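Local coordinates for dipeptidase AC. Metallo peptidase. MEROPS family M19 (PDB 3LY0), which probably hydrolyses dipeptides as a metallopeptidase, and here holds a phosphinate mimic of L-Ala-D-Ala at a site with two zinc ions, at residues Phe16-Leu21 and His102-Met106; Ala56-Pro60 and Val95-Ala100; Ile135-Ala141 and Leu159-Val165. One frame throughout, in Å; residues are numbered along the deposited sequence.

Interaction 1 (Phe16-Leu21 and His102-Met106)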
ATOM      1  N   PHE A  16       1.244  -2.920   9.470  1.00  9.85           N
ATOM      2  CA  PHE A  16       1.366  -3.671  10.710  1.00 12.51           C
ATOM      3  C   PHE A  16       2.763  -3.561  11.326  1.00 10.27           C
ATOM      4  O   PHE A  16       2.895  -3.517  12.544  1.00 10.35           O
ATOM      5  CB  PHE A  16       1.012  -5.137  10.489  1.00 11.56           C
ATOM      6  CG  PHE A  16       1.106  -5.968  11.730  1.00 10.56           C
ATOM      7  CD1 PHE A  16       2.144  -6.865  11.889  1.00 10.68           C
ATOM      8  CD2 PHE A  16       0.172  -5.824  12.746  1.00 11.97           C
ATOM      9  CE1 PHE A  16       2.245  -7.635  13.034  1.00 10.03           C
ATOM     10  CE2 PHE A  16       0.265  -6.578  13.897  1.00 12.31           C
ATOM     11  CZ  PHE A  16       1.302  -7.491  14.041  1.00 10.51           C
ATOM     12  N   LEU A  17       3.803  -3.514  10.499  1.00  9.44           N
ATOM     13  CA  LEU A  17       5.163  -3.453  11.030  1.00  9.78           C
ATOM     14  C   LEU A  17       5.386  -2.205  11.887  1.00 10.63           C
ATOM     15  O   LEU A  17       6.218  -2.210  12.792  1.00 12.24           O
ATOM     16  CB  LEU A  17       6.202  -3.523   9.904  1.00 11.03           C
ATOM     17  CG  LEU A  17       6.333  -4.878   9.203  1.00  9.96           C
ATOM     18  CD1 LEU A  17       7.216  -4.742   7.985  1.00 10.22           C
ATOM     19  CD2 LEU A  17       6.891  -5.941  10.165  1.00 11.52           C
ATOM     20  N   LEU A  18       4.642  -1.137  11.614  1.00 12.51           N
ATOM     21  CA  LEU A  18       4.792   0.067  12.413  1.00 11.82           C
ATOM     22  C   LEU A  18       4.396  -0.205  13.859  1.00 11.76           C
ATOM     23  O   LEU A  18       4.953   0.375  14.795  1.00 13.43           O
ATOM     24  CB  LEU A  18       3.963   1.213  11.818  1.00 14.87           C
ATOM     25  CG  LEU A  18       4.138   2.599  12.438  1.00 18.40           C
ATOM     26  CD1 LEU A  18       5.527   3.148  12.177  1.00 19.94           C
ATOM     27  CD2 LEU A  18       3.076   3.536  11.866  1.00 22.03           C
ATOM     28  N   ARG A  19       3.445  -1.109  14.054  1.00 11.46           N
ATOM     29  CA  ARG A  19       3.022  -1.432  15.408  1.00 12.68           C
ATOM     30  C   ARG A  19       4.090  -2.200  16.163  1.00 13.41           C
ATOM     31  O   ARG A  19       4.247  -2.031  17.375  1.00 14.93           O
ATOM     32  CB  ARG A  19       1.683  -2.154  15.396  1.00 15.07           C
ATOM     33  CG  ARG A  19       0.556  -1.170  15.042  1.00 18.60           C
ATOM     34  CD  ARG A  19      -0.792  -1.827  14.904  1.00 16.33           C
ATOM     35  NE  ARG A  19      -1.103  -2.646  16.064  1.00 15.82           N
ATOM     36  CZ  ARG A  19      -1.842  -3.742  16.011  1.00 13.68           C
ATOM     37  NH1 ARG A  19      -2.359  -4.140  14.852  1.00 13.43           N
ATOM     38  NH2 ARG A  19      -2.055  -4.442  17.114  1.00 13.30           N
ATOM     39  N   LEU A  20       4.848  -3.021  15.446  1.00 11.46           N
ATOM     40  CA  LEU A  20       5.961  -3.722  16.073  1.00 12.93           C
ATOM     41  C   LEU A  20       7.119  -2.767  16.350  1.00 12.62           C
ATOM     42  O   LEU A  20       7.786  -2.879  17.380  1.00 14.84           O
ATOM     43  CB  LEU A  20       6.407  -4.923  15.230  1.00 11.81           C
ATOM     44  CG  LEU A  20       5.290  -5.951  14.993  1.00 11.35           C
ATOM     45  CD1 LEU A  20       5.803  -7.187  14.282  1.00 13.50           C
ATOM     46  CD2 LEU A  20       4.587  -6.335  16.309  1.00 14.95           C
ATOM     47  N   LEU A  21       7.344  -1.824  15.440  1.00 12.83           N
ATOM     48  CA  LEU A  21       8.358  -0.789  15.644  1.00 14.36           C
ATOM     49  C   LEU A  21       8.066  -0.012  16.920  1.00 16.52           C
ATOM     50  O   LEU A  21       8.981   0.312  17.683  1.00 18.81           O
ATOM     51  CB  LEU A  21       8.397   0.187  14.459  1.00 12.60           C
ATOM     52  CG  LEU A  21       9.501   1.257  14.519  1.00 15.06           C
ATOM     53  CD1 LEU A  21      10.878   0.638  14.336  1.00 14.26           C
ATOM     54  CD2 LEU A  21       9.269   2.369  13.494  1.00 15.57           C
ATOM     55  N   HIS A 102      11.678  -7.257  12.158  1.00  9.19           N
ATOM     56  CA  HIS A 102      10.394  -7.688  12.726  1.00  9.38           C
ATOM     57  C   HIS A 102       9.635  -8.588  11.748  1.00 10.44           C
ATOM     58  O   HIS A 102       8.981  -9.544  12.164  1.00 11.59           O
ATOM     59  CB  HIS A 102       9.513  -6.489  13.093  1.00  8.61           C
ATOM     60  CG  HIS A 102       9.986  -5.740  14.294  1.00 10.99           C
ATOM     61  ND1 HIS A 102      10.216  -6.356  15.506  1.00 12.47           N
ATOM     62  CD2 HIS A 102      10.242  -4.424  14.482  1.00 13.17           C
ATOM     63  CE1 HIS A 102      10.610  -5.453  16.386  1.00 13.91           C
ATOM     64  NE2 HIS A 102      10.634  -4.271  15.792  1.00 13.51           N
ATOM     65  N   LEU A 103       9.731  -8.292  10.455  1.00 10.44           N
ATOM     66  CA  LEU A 103       9.021  -9.075   9.451  1.00 10.73           C
ATOM     67  C   LEU A 103       9.573 -10.502   9.425  1.00  9.86           C
ATOM     68  O   LEU A 103       8.819 -11.471   9.397  1.00 10.84           O
ATOM     69  CB  LEU A 103       9.130  -8.423   8.073  1.00  9.80           C
ATOM     70  CG  LEU A 103       8.362  -9.092   6.937  1.00 10.37           C
ATOM     71  CD1 LEU A 103       6.867  -9.064   7.222  1.00 11.00           C
ATOM     72  CD2 LEU A 103       8.662  -8.428   5.603  1.00 12.06           C
ATOM     73  N   LEU A 104      10.898 -10.637   9.437  1.00  9.97           N
ATOM     74  CA  LEU A 104      11.497 -11.969   9.464  1.00 10.32           C
ATOM     75  C   LEU A 104      11.150 -12.669  10.769  1.00  9.77           C
ATOM     76  O   LEU A 104      10.855 -13.880  10.782  1.00 12.35           O
ATOM     77  CB  LEU A 104      13.016 -11.931   9.270  1.00 11.13           C
ATOM     78  CG  LEU A 104      13.538 -11.594   7.876  1.00 16.35           C
ATOM     79  CD1 LEU A 104      15.027 -11.900   7.793  1.00 13.51           C
ATOM     80  CD2 LEU A 104      12.774 -12.347   6.803  1.00 22.54           C
ATOM     81  N   TRP A 105      11.199 -11.923  11.865  1.00  9.95           N
ATOM     82  CA  TRP A 105      10.791 -12.473  13.153  1.00  9.95           C
ATOM     83  C   TRP A 105       9.358 -13.021  13.118  1.00 12.00           C
ATOM     84  O   TRP A 105       9.093 -14.084  13.670  1.00 13.40           O
ATOM     85  CB  TRP A 105      10.957 -11.454  14.288  1.00 11.54           C
ATOM     86  CG  TRP A 105      10.292 -11.949  15.511  1.00 11.77           C
ATOM     87  CD1 TRP A 105      10.812 -12.813  16.430  1.00 14.06           C
ATOM     88  CD2 TRP A 105       8.946 -11.685  15.922  1.00 11.99           C
ATOM     89  NE1 TRP A 105       9.879 -13.083  17.401  1.00 14.00           N
ATOM     90  CE2 TRP A 105       8.726 -12.403  17.113  1.00 14.21           C
ATOM     91  CE3 TRP A 105       7.910 -10.896  15.406  1.00 12.93           C
ATOM     92  CZ2 TRP A 105       7.511 -12.361  17.800  1.00 15.71           C
ATOM     93  CZ3 TRP A 105       6.699 -10.851  16.092  1.00 14.43           C
ATOM     94  CH2 TRP A 105       6.511 -11.583  17.273  1.00 15.90           C
ATOM     95  N   MET A 106       8.435 -12.299  12.476  1.00 10.08           N
ATOM     96  CA  MET A 106       7.043 -12.749  12.390  1.00 10.21           C
ATOM     97  C   MET A 106       6.954 -14.159  11.806  1.00 11.57           C
ATOM     98  O   MET A 106       6.163 -14.997  12.254  1.00 11.89           O
ATOM     99  CB  MET A 106       6.201 -11.787  11.533  1.00 10.78           C
ATOM    100  CG  MET A 106       5.853 -10.460  12.188  1.00  9.98           C
ATOM    101  SD  MET A 106       5.204  -9.191  11.010  1.00  4.58           S
ATOM    102  CE  MET A 106       3.749 -10.038  10.316  1.00 13.29           C
TER
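L20 lays its CB on one face of the H102 imidazole. The carbon sits 3.9 Å from the centroid of the H102 ring, 17° off the ring normal, so this is a CH-pi contact. The two helices, 16-21 and 102-106, run across each other at 101°, with axes 10.6 Å apart. Here helix 16-22, which follows the metal-binding H13 and D15, packs on helix 89-109. M106 reaches F16, L17 and L20. Its chain runs out and then turns at the last torsion (chi3 58°), which brings the methyl beside F16. CE of M106 reaches CD1 of F16 at 3.9 Å. The sulfur lies in the plane of the same ring, at its edge, and SD is 5.1 Å from the F16 centroid, a Met-aromatic contact. SD also has a leucine methyl on two residues: CD2 of L17 at 3.8 Å and CD1 of L20 at 3.9 Å. L17 crosses L103 at a slant, with CD2 of L17 3.9 Å from CB of L103. CD1 of L20 also touches CZ3 of W105. W105 has a cation-pi contact with R27. No hydrogen bond joins the two segments. The helices are held by leucine, sulfur and ring surfaces, and the imidazole offers a face to L20 while ND1 of H102 is hydrogen-bonded to R27.

Interaction 2 (Ala56-Pro60 and Val95-Ala100); sequences AIYVP and VALAMA. With LY0 ((2R)-3-[(R)-[(1R)-1-aminoethyl](hydroxy)phosphoryl]-2-methylpropanoic acid), chain C.
M99 runs from helix 89-109 to the backbone of Y58. Its CB lies by the branch of I57, 4.0 Å from CG2 of I57. SD of M99 comes 3.1 Å from the backbone O of Y58, which sits almost on the extension of the M99 CG-SD bond. The chain then bends (chi3 81°), and CE swings back beside the same oxygen, at 3.4 Å from Y58 O. Nearby, CD1 of I57 meets CB of A100, and CG2 of V59 meets CG1 of V95. The helix thus packs behind a wall of the ligand pocket. The Y58 side chain starts away from the helix. Its ring carries the inhibitor nitrogen over one face, with LY0 N1 3.4 Å from CD2 of Y58, and the backbone N of P60 lies over the other. Its OH is hydrogen-bonded to H65. An alanine in place of Y58 would probably leave the ligand amine without that ring face and ND1 of H65 without its hydroxyl partner. The N and O of Y58 are buried without a hydrogen-bond partner. The sulfur, nearly in line with its CG-SD bond, probably gives that carbonyl a weak attraction in place of one.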
ATOM      1  N   ALA A  56       4.490  -3.131   4.552  1.00  8.42           N
ATOM      2  CA  ALA A  56       5.305  -1.951   4.318  1.00  8.36           C
ATOM      3  C   ALA A  56       6.296  -1.676   5.428  1.00 10.45           C
ATOM      4  O   ALA A  56       5.954  -1.700   6.617  1.00  9.47           O
ATOM      5  CB  ALA A  56       4.409  -0.733   4.105  1.00  9.73           C
ATOM      6  N   ILE A  57       7.524  -1.400   5.005  1.00  9.79           N
ATOM      7  CA  ILE A  57       8.546  -0.792   5.839  1.00  9.45           C
ATOM      8  C   ILE A  57       8.483   0.697   5.528  1.00 10.48           C
ATOM      9  O   ILE A  57       8.796   1.116   4.417  1.00 10.82           O
ATOM     10  CB  ILE A  57       9.930  -1.348   5.475  1.00 10.03           C
ATOM     11  CG1 ILE A  57      10.013  -2.844   5.812  1.00 12.47           C
ATOM     12  CG2 ILE A  57      11.042  -0.541   6.155  1.00 11.07           C
ATOM     13  CD1 ILE A  57      11.176  -3.545   5.174  1.00 15.66           C
ATOM     14  N   TYR A  58       8.057   1.487   6.507  1.00 12.00           N
ATOM     15  CA  TYR A  58       7.861   2.918   6.329  1.00 11.22           C
ATOM     16  C   TYR A  58       8.509   3.626   7.505  1.00 10.04           C
ATOM     17  O   TYR A  58       8.266   3.261   8.647  1.00 11.24           O
ATOM     18  CB  TYR A  58       6.360   3.235   6.236  1.00 15.11           C
ATOM     19  CG  TYR A  58       5.924   4.515   6.915  1.00 12.63           C
ATOM     20  CD1 TYR A  58       6.120   5.756   6.314  1.00 12.26           C
ATOM     21  CD2 TYR A  58       5.303   4.477   8.154  1.00 12.88           C
ATOM     22  CE1 TYR A  58       5.722   6.922   6.945  1.00 14.23           C
ATOM     23  CE2 TYR A  58       4.889   5.631   8.783  1.00 14.63           C
ATOM     24  CZ  TYR A  58       5.106   6.850   8.183  1.00 15.22           C
ATOM     25  OH  TYR A  58       4.683   7.995   8.830  1.00 18.59           O
ATOM     26  N   VAL A  59       9.350   4.618   7.214  1.00  9.32           N
ATOM     27  CA  VAL A  59      10.097   5.327   8.248  1.00 11.96           C
ATOM     28  C   VAL A  59       9.340   6.589   8.651  1.00 10.68           C
ATOM     29  O   VAL A  59       9.181   7.502   7.844  1.00 11.65           O
ATOM     30  CB  VAL A  59      11.514   5.704   7.745  1.00 11.42           C
ATOM     31  CG1 VAL A  59      12.261   6.528   8.791  1.00 13.65           C
ATOM     32  CG2 VAL A  59      12.292   4.458   7.378  1.00 11.61           C
ATOM     33  N   PRO A  60       8.851   6.646   9.903  1.00 12.20           N
ATOM     34  CA  PRO A  60       8.097   7.843  10.311  1.00 14.13           C
ATOM     35  C   PRO A  60       8.979   9.067  10.531  1.00 13.41           C
ATOM     36  O   PRO A  60      10.128   8.947  10.953  1.00 14.24           O
ATOM     37  CB  PRO A  60       7.477   7.431  11.652  1.00 16.54           C
ATOM     38  CG  PRO A  60       7.565   5.930  11.688  1.00 17.62           C
ATOM     39  CD  PRO A  60       8.783   5.572  10.904  1.00 15.59           C
ATOM     40  N   VAL A  95      16.067   2.233  11.093  1.00 10.05           N
ATOM     41  CA  VAL A  95      14.627   2.057  11.281  1.00 11.34           C
ATOM     42  C   VAL A  95      14.126   1.004  10.295  1.00 10.20           C
ATOM     43  O   VAL A  95      13.352   0.116  10.665  1.00 10.32           O
ATOM     44  CB  VAL A  95      13.840   3.389  11.123  1.00 11.56           C
ATOM     45  CG1 VAL A  95      12.349   3.137  11.268  1.00 12.66           C
ATOM     46  CG2 VAL A  95      14.296   4.406  12.159  1.00 12.96           C
ATOM     47  N   ALA A  96      14.589   1.087   9.051  1.00 10.41           N
ATOM     48  CA  ALA A  96      14.194   0.130   8.025  1.00  9.30           C
ATOM     49  C   ALA A  96      14.700  -1.265   8.397  1.00 10.01           C
ATOM     50  O   ALA A  96      13.998  -2.263   8.200  1.00 10.35           O
ATOM     51  CB  ALA A  96      14.728   0.543   6.662  1.00 12.53           C
ATOM     52  N   LEU A  97      15.929  -1.349   8.909  1.00 10.72           N
ATOM     53  CA  LEU A  97      16.440  -2.638   9.386  1.00 10.55           C
ATOM     54  C   LEU A  97      15.597  -3.183  10.536  1.00 10.17           C
ATOM     55  O   LEU A  97      15.335  -4.379  10.589  1.00 10.90           O
ATOM     56  CB  LEU A  97      17.912  -2.551   9.797  1.00 11.19           C
ATOM     57  CG  LEU A  97      18.931  -2.428   8.665  1.00 12.84           C
ATOM     58  CD1 LEU A  97      20.327  -2.308   9.249  1.00 16.00           C
ATOM     59  CD2 LEU A  97      18.859  -3.632   7.728  1.00 13.16           C
ATOM     60  N   ALA A  98      15.189  -2.322  11.465  1.00 10.58           N
ATOM     61  CA  ALA A  98      14.348  -2.771  12.567  1.00 10.65           C
ATOM     62  C   ALA A  98      13.064  -3.396  12.034  1.00  9.71           C
ATOM     63  O   ALA A  98      12.656  -4.472  12.463  1.00 11.84           O
ATOM     64  CB  ALA A  98      14.036  -1.617  13.517  1.00 11.85           C
ATOM     65  N   MET A  99      12.419  -2.721  11.089  1.00  9.91           N
ATOM     66  CA  MET A  99      11.137  -3.196  10.596  1.00 10.01           C
ATOM     67  C   MET A  99      11.301  -4.469   9.752  1.00  8.88           C
ATOM     68  O   MET A  99      10.521  -5.414   9.874  1.00  9.67           O
ATOM     69  CB  MET A  99      10.424  -2.077   9.824  1.00 10.88           C
ATOM     70  CG  MET A  99      10.174  -0.831  10.707  1.00 10.92           C
ATOM     71  SD  MET A  99       9.400   0.609   9.888  1.00  5.36           S
ATOM     72  CE  MET A  99       7.677   0.129   9.924  1.00 15.13           C
ATOM     73  N   ALA A 100      12.329  -4.508   8.906  1.00  9.99           N
ATOM     74  CA  ALA A 100      12.616  -5.737   8.162  1.00  9.58           C
ATOM     75  C   ALA A 100      12.907  -6.896   9.119  1.00  9.46           C
ATOM     76  O   ALA A 100      12.501  -8.025   8.871  1.00 10.31           O
ATOM     77  CB  ALA A 100      13.795  -5.536   7.201  1.00  9.78           C
TER
HETATM   78  P   LY0 C 363       0.322   5.463   4.998  1.00 12.30           P
HETATM   79  C1  LY0 C 363       1.545   6.509   7.281  1.00 16.69           C
HETATM   80  N1  LY0 C 363       2.425   4.413   6.291  1.00 11.58           N
HETATM   81  C2  LY0 C 363       1.244   5.216   6.554  1.00 13.43           C
HETATM   82  C4  LY0 C 363      -1.359   6.114   5.350  1.00 13.75           C
HETATM   83  C5  LY0 C 363      -1.775   7.302   4.529  1.00 13.92           C
HETATM   84  C6  LY0 C 363      -1.493   7.128   3.062  1.00 12.37           C
HETATM   85  C7  LY0 C 363      -3.151   7.830   4.844  1.00 16.28           C
HETATM   86  O31 LY0 C 363       0.280   4.107   4.335  1.00 12.01           O
HETATM   87  O32 LY0 C 363       1.133   6.438   4.080  1.00 11.45           O
HETATM   88  O61 LY0 C 363      -1.548   8.213   2.249  1.00 12.92           O
HETATM   89  O62 LY0 C 363      -1.178   6.025   2.584  1.00 11.69           O

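Interaction 3 (Ile135-Ala141 and Leu159-Val165). With ZN (zinc ion), chain D; ZN (zinc ion), chain E; LY0 ((2R)-3-[(R)-[(1R)-1-aminoethyl](hydroxy)phosphoryl]-2-methylpropanoic acid), chain C.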
ATOM      1  N   ILE A 135       4.766  -9.982   1.429  1.00  8.87           N
ATOM      2  CA  ILE A 135       5.780  -9.411   0.548  1.00  9.14           C
ATOM      3  C   ILE A 135       6.461  -8.263   1.283  1.00  9.75           C
ATOM      4  O   ILE A 135       5.791  -7.354   1.780  1.00 10.04           O
ATOM      5  CB  ILE A 135       5.160  -8.883  -0.758  1.00 10.23           C
ATOM      6  CG1 ILE A 135       4.477 -10.014  -1.533  1.00 11.63           C
ATOM      7  CG2 ILE A 135       6.222  -8.187  -1.625  1.00 11.03           C
ATOM      8  CD1 ILE A 135       3.727  -9.546  -2.762  1.00 14.69           C
ATOM      9  N   MET A 136       7.789  -8.317   1.370  1.00  8.68           N
ATOM     10  CA  MET A 136       8.557  -7.203   1.940  1.00  9.03           C
ATOM     11  C   MET A 136       8.542  -5.997   0.996  1.00 10.01           C
ATOM     12  O   MET A 136       9.019  -6.073  -0.146  1.00 10.11           O
ATOM     13  CB  MET A 136       9.995  -7.644   2.244  1.00  8.59           C
ATOM     14  CG  MET A 136      10.844  -6.577   2.943  1.00 10.55           C
ATOM     15  SD  MET A 136      12.605  -7.042   3.230  1.00  6.10           S
ATOM     16  CE  MET A 136      12.414  -8.556   4.192  1.00 16.23           C
ATOM     17  N   HIS A 137       8.001  -4.892   1.499  1.00 10.56           N
ATOM     18  CA  HIS A 137       7.762  -3.684   0.723  1.00  8.98           C
ATOM     19  C   HIS A 137       8.395  -2.507   1.436  1.00  9.55           C
ATOM     20  O   HIS A 137       8.350  -2.432   2.662  1.00 11.35           O
ATOM     21  CB  HIS A 137       6.252  -3.437   0.610  1.00  8.98           C
ATOM     22  CG  HIS A 137       5.897  -2.116  -0.002  1.00  9.63           C
ATOM     23  ND1 HIS A 137       5.893  -1.908  -1.364  1.00 10.33           N
ATOM     24  CD2 HIS A 137       5.541  -0.937   0.564  1.00 10.41           C
ATOM     25  CE1 HIS A 137       5.538  -0.658  -1.612  1.00 10.29           C
ATOM     26  NE2 HIS A 137       5.319  -0.048  -0.461  1.00 10.50           N
ATOM     27  N   MET A 138       8.983  -1.583   0.680  1.00  8.67           N
ATOM     28  CA  MET A 138       9.542  -0.368   1.264  1.00  9.41           C
ATOM     29  C   MET A 138       8.724   0.828   0.780  1.00 11.20           C
ATOM     30  O   MET A 138       8.619   1.063  -0.417  1.00 10.91           O
ATOM     31  CB  MET A 138      11.017  -0.246   0.831  1.00 13.41           C
ATOM     32  CG  MET A 138      11.787   0.955   1.366  1.00 14.71           C
ATOM     33  SD  MET A 138      13.588   0.784   1.127  1.00 11.01           S
ATOM     34  CE  MET A 138      13.846  -0.709   2.035  1.00  7.88           C
ATOM     35  N   GLU A 139       8.118   1.559   1.712  1.00  7.85           N
ATOM     36  CA  GLU A 139       7.279   2.706   1.382  1.00  8.39           C
ATOM     37  C   GLU A 139       8.104   3.952   1.622  1.00 10.66           C
ATOM     38  O   GLU A 139       8.187   4.432   2.752  1.00 10.41           O
ATOM     39  CB  GLU A 139       6.038   2.723   2.274  1.00  9.18           C
ATOM     40  CG  GLU A 139       5.146   3.946   2.059  1.00  7.93           C
ATOM     41  CD  GLU A 139       3.800   3.827   2.763  1.00  9.88           C
ATOM     42  OE1 GLU A 139       3.713   3.135   3.795  1.00  9.90           O
ATOM     43  OE2 GLU A 139       2.827   4.418   2.284  1.00 10.11           O
ATOM     44  N   GLY A 140       8.697   4.482   0.554  1.00  9.12           N
ATOM     45  CA  GLY A 140       9.687   5.549   0.665  1.00  9.05           C
ATOM     46  C   GLY A 140      11.052   4.904   0.714  1.00 10.34           C
ATOM     47  O   GLY A 140      11.281   3.972   1.485  1.00 11.84           O
ATOM     48  N   ALA A 141      11.960   5.368  -0.135  1.00  9.00           N
ATOM     49  CA  ALA A 141      13.236   4.693  -0.309  1.00 10.03           C
ATOM     50  C   ALA A 141      14.401   5.377   0.413  1.00 10.48           C
ATOM     51  O   ALA A 141      15.545   5.271  -0.031  1.00 10.56           O
ATOM     52  CB  ALA A 141      13.540   4.536  -1.789  1.00 11.98           C
ATOM     53  N   LEU A 159      13.575  -7.961  -0.245  1.00 10.71           N
ATOM     54  CA  LEU A 159      12.758  -6.839  -0.702  1.00 10.66           C
ATOM     55  C   LEU A 159      12.272  -7.097  -2.125  1.00 10.91           C
ATOM     56  O   LEU A 159      13.087  -7.386  -3.015  1.00 10.45           O
ATOM     57  CB  LEU A 159      13.561  -5.544  -0.658  1.00 10.42           C
ATOM     58  CG  LEU A 159      12.758  -4.311  -1.080  1.00  9.50           C
ATOM     59  CD1 LEU A 159      11.776  -3.924   0.018  1.00 10.92           C
ATOM     60  CD2 LEU A 159      13.700  -3.162  -1.399  1.00 12.35           C
ATOM     61  N   ARG A 160      10.961  -6.968  -2.355  1.00  9.56           N
ATOM     62  CA  ARG A 160      10.422  -7.220  -3.689  1.00 10.09           C
ATOM     63  C   ARG A 160       9.556  -6.096  -4.250  1.00 10.91           C
ATOM     64  O   ARG A 160       9.079  -6.183  -5.384  1.00 10.93           O
ATOM     65  CB  ARG A 160       9.644  -8.541  -3.714  1.00 10.64           C
ATOM     66  CG  ARG A 160      10.513  -9.790  -3.526  1.00 11.94           C
ATOM     67  CD  ARG A 160      11.433 -10.016  -4.720  1.00 12.71           C
ATOM     68  NE  ARG A 160      12.293 -11.194  -4.585  1.00 12.39           N
ATOM     69  CZ  ARG A 160      13.478 -11.187  -3.987  1.00 12.34           C
ATOM     70  NH1 ARG A 160      14.202 -12.302  -3.937  1.00 16.17           N
ATOM     71  NH2 ARG A 160      13.948 -10.080  -3.434  1.00 12.75           N
ATOM     72  N   SER A 161       9.375  -5.035  -3.467  1.00  8.92           N
ATOM     73  CA  SER A 161       8.486  -3.948  -3.835  1.00  8.95           C
ATOM     74  C   SER A 161       8.979  -2.679  -3.180  1.00 10.65           C
ATOM     75  O   SER A 161       9.412  -2.702  -2.030  1.00  9.52           O
ATOM     76  CB  SER A 161       7.086  -4.263  -3.314  1.00 10.70           C
ATOM     77  OG  SER A 161       6.161  -3.277  -3.713  1.00 14.12           O
ATOM     78  N   LEU A 162       8.900  -1.566  -3.901  1.00  8.81           N
ATOM     79  CA  LEU A 162       9.444  -0.307  -3.419  1.00  8.90           C
ATOM     80  C   LEU A 162       8.672   0.876  -3.994  1.00 10.21           C
ATOM     81  O   LEU A 162       8.528   1.011  -5.217  1.00 10.15           O
ATOM     82  CB  LEU A 162      10.929  -0.213  -3.818  1.00 10.92           C
ATOM     83  CG  LEU A 162      11.663   1.090  -3.520  1.00 12.14           C
ATOM     84  CD1 LEU A 162      11.626   1.416  -2.041  1.00 17.55           C
ATOM     85  CD2 LEU A 162      13.107   1.033  -4.019  1.00 20.45           C
ATOM     86  N   GLY A 163       8.177   1.736  -3.105  1.00  8.72           N
ATOM     87  CA  GLY A 163       7.727   3.061  -3.504  1.00  9.02           C
ATOM     88  C   GLY A 163       8.869   4.046  -3.308  1.00  9.64           C
ATOM     89  O   GLY A 163       9.370   4.210  -2.201  1.00 10.82           O
ATOM     90  N   PRO A 164       9.308   4.713  -4.384  1.00  9.99           N
ATOM     91  CA  PRO A 164      10.451   5.622  -4.230  1.00  9.99           C
ATOM     92  C   PRO A 164      10.240   6.699  -3.169  1.00 10.32           C
ATOM     93  O   PRO A 164      11.206   7.126  -2.524  1.00 11.85           O
ATOM     94  CB  PRO A 164      10.586   6.250  -5.617  1.00 12.18           C
ATOM     95  CG  PRO A 164      10.050   5.200  -6.547  1.00 12.34           C
ATOM     96  CD  PRO A 164       8.918   4.531  -5.791  1.00 11.14           C
ATOM     97  N   VAL A 165       9.005   7.163  -3.011  1.00  9.59           N
ATOM     98  CA  VAL A 165       8.717   8.176  -2.012  1.00  9.49           C
ATOM     99  C   VAL A 165       7.488   7.857  -1.174  1.00  9.12           C
ATOM    100  O   VAL A 165       6.569   7.162  -1.621  1.00  9.62           O
ATOM    101  CB  VAL A 165       8.510   9.571  -2.647  1.00  9.67           C
ATOM    102  CG1 VAL A 165       9.705   9.961  -3.511  1.00 10.40           C
ATOM    103  CG2 VAL A 165       7.189   9.628  -3.450  1.00 10.22           C
TER
HETATM  104 ZN    ZN D 364       1.896   2.681   4.824  0.63  9.04          ZN
HETATM  105 ZN    ZN E 365       0.856   5.140   2.298  0.65  9.35          ZN
HETATM  106  P   LY0 C 363       0.322   5.463   4.998  1.00 12.30           P
HETATM  107  C1  LY0 C 363       1.545   6.509   7.281  1.00 16.69           C
HETATM  108  N1  LY0 C 363       2.425   4.413   6.291  1.00 11.58           N
HETATM  109  C2  LY0 C 363       1.244   5.216   6.554  1.00 13.43           C
HETATM  110  C4  LY0 C 363      -1.359   6.114   5.350  1.00 13.75           C
HETATM  111  C5  LY0 C 363      -1.775   7.302   4.529  1.00 13.92           C
HETATM  112  C6  LY0 C 363      -1.493   7.128   3.062  1.00 12.37           C
HETATM  113  C7  LY0 C 363      -3.151   7.830   4.844  1.00 16.28           C
HETATM  114  O31 LY0 C 363       0.280   4.107   4.335  1.00 12.01           O
HETATM  115  O32 LY0 C 363       1.133   6.438   4.080  1.00 11.45           O
HETATM  116  O61 LY0 C 363      -1.548   8.213   2.249  1.00 12.92           O
HETATM  117  O62 LY0 C 363      -1.178   6.025   2.584  1.00 11.69           O
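H137 meets S161 at the edge of its imidazole: OG of S161 lies near the ring plane, 2.7 Å from ND1 of H137. Either atom could be the donor of this hydrogen bond. The strands are the parallel pair of a beta-alpha-beta unit in the TIM barrel, joined by helix 149-157. H137 reaches S161 with CG anti to the backbone N (chi1 172°). The second flat group, the carboxylate of E139, uses its two oxygens on two metals. OE1 binds one zinc ion and OE2 the other, each at 2.1 Å. H13 and D15 share the first zinc, H212 and H233 the second, and the inhibitor oxygen LY0 O31 bridges both. H137, E139 and S161 point to the face that holds the metal site. M138 and L162 point to the other, where helices 149-157 and 192-204 pack. There M138 and L162 run alongside each other in the same direction. Packing is tight, with CD1 of L162 3.4 Å from CB of M138. Backbone bonds zip the pair: M138 N to S161 O, then G163 N to M138 O at 2.8 Å. Just past strand 132-139, G140 N bonds to G163 O. In the last link A141 N meets P164 O at 3.1 Å from above the carbonyl plane.

In the fold
Interactions 1 and 2 have centres about 8 Å apart and share helix 89-109. Both of interaction 2's segments fall between those of interaction 1 in sequence; interaction 3 follows. L18 touches P60, and L17 packs on M99, so helix 16-22 also covers interaction 2. Interaction 3 has its centre about 10 Å from that of interaction 2 and about 15 Å from that of interaction 1. Strands 50-57 and 132-139 are neighbours in the parallel sheet, where I57 N probably hydrogen-bonds to H137 O, and I57 O to E139 N. Interactions 2 and 3 both touch LY0. The series thus runs from helix-helix packing, through strand 50-57, to the strand that carries the zinc-bridging carboxylate.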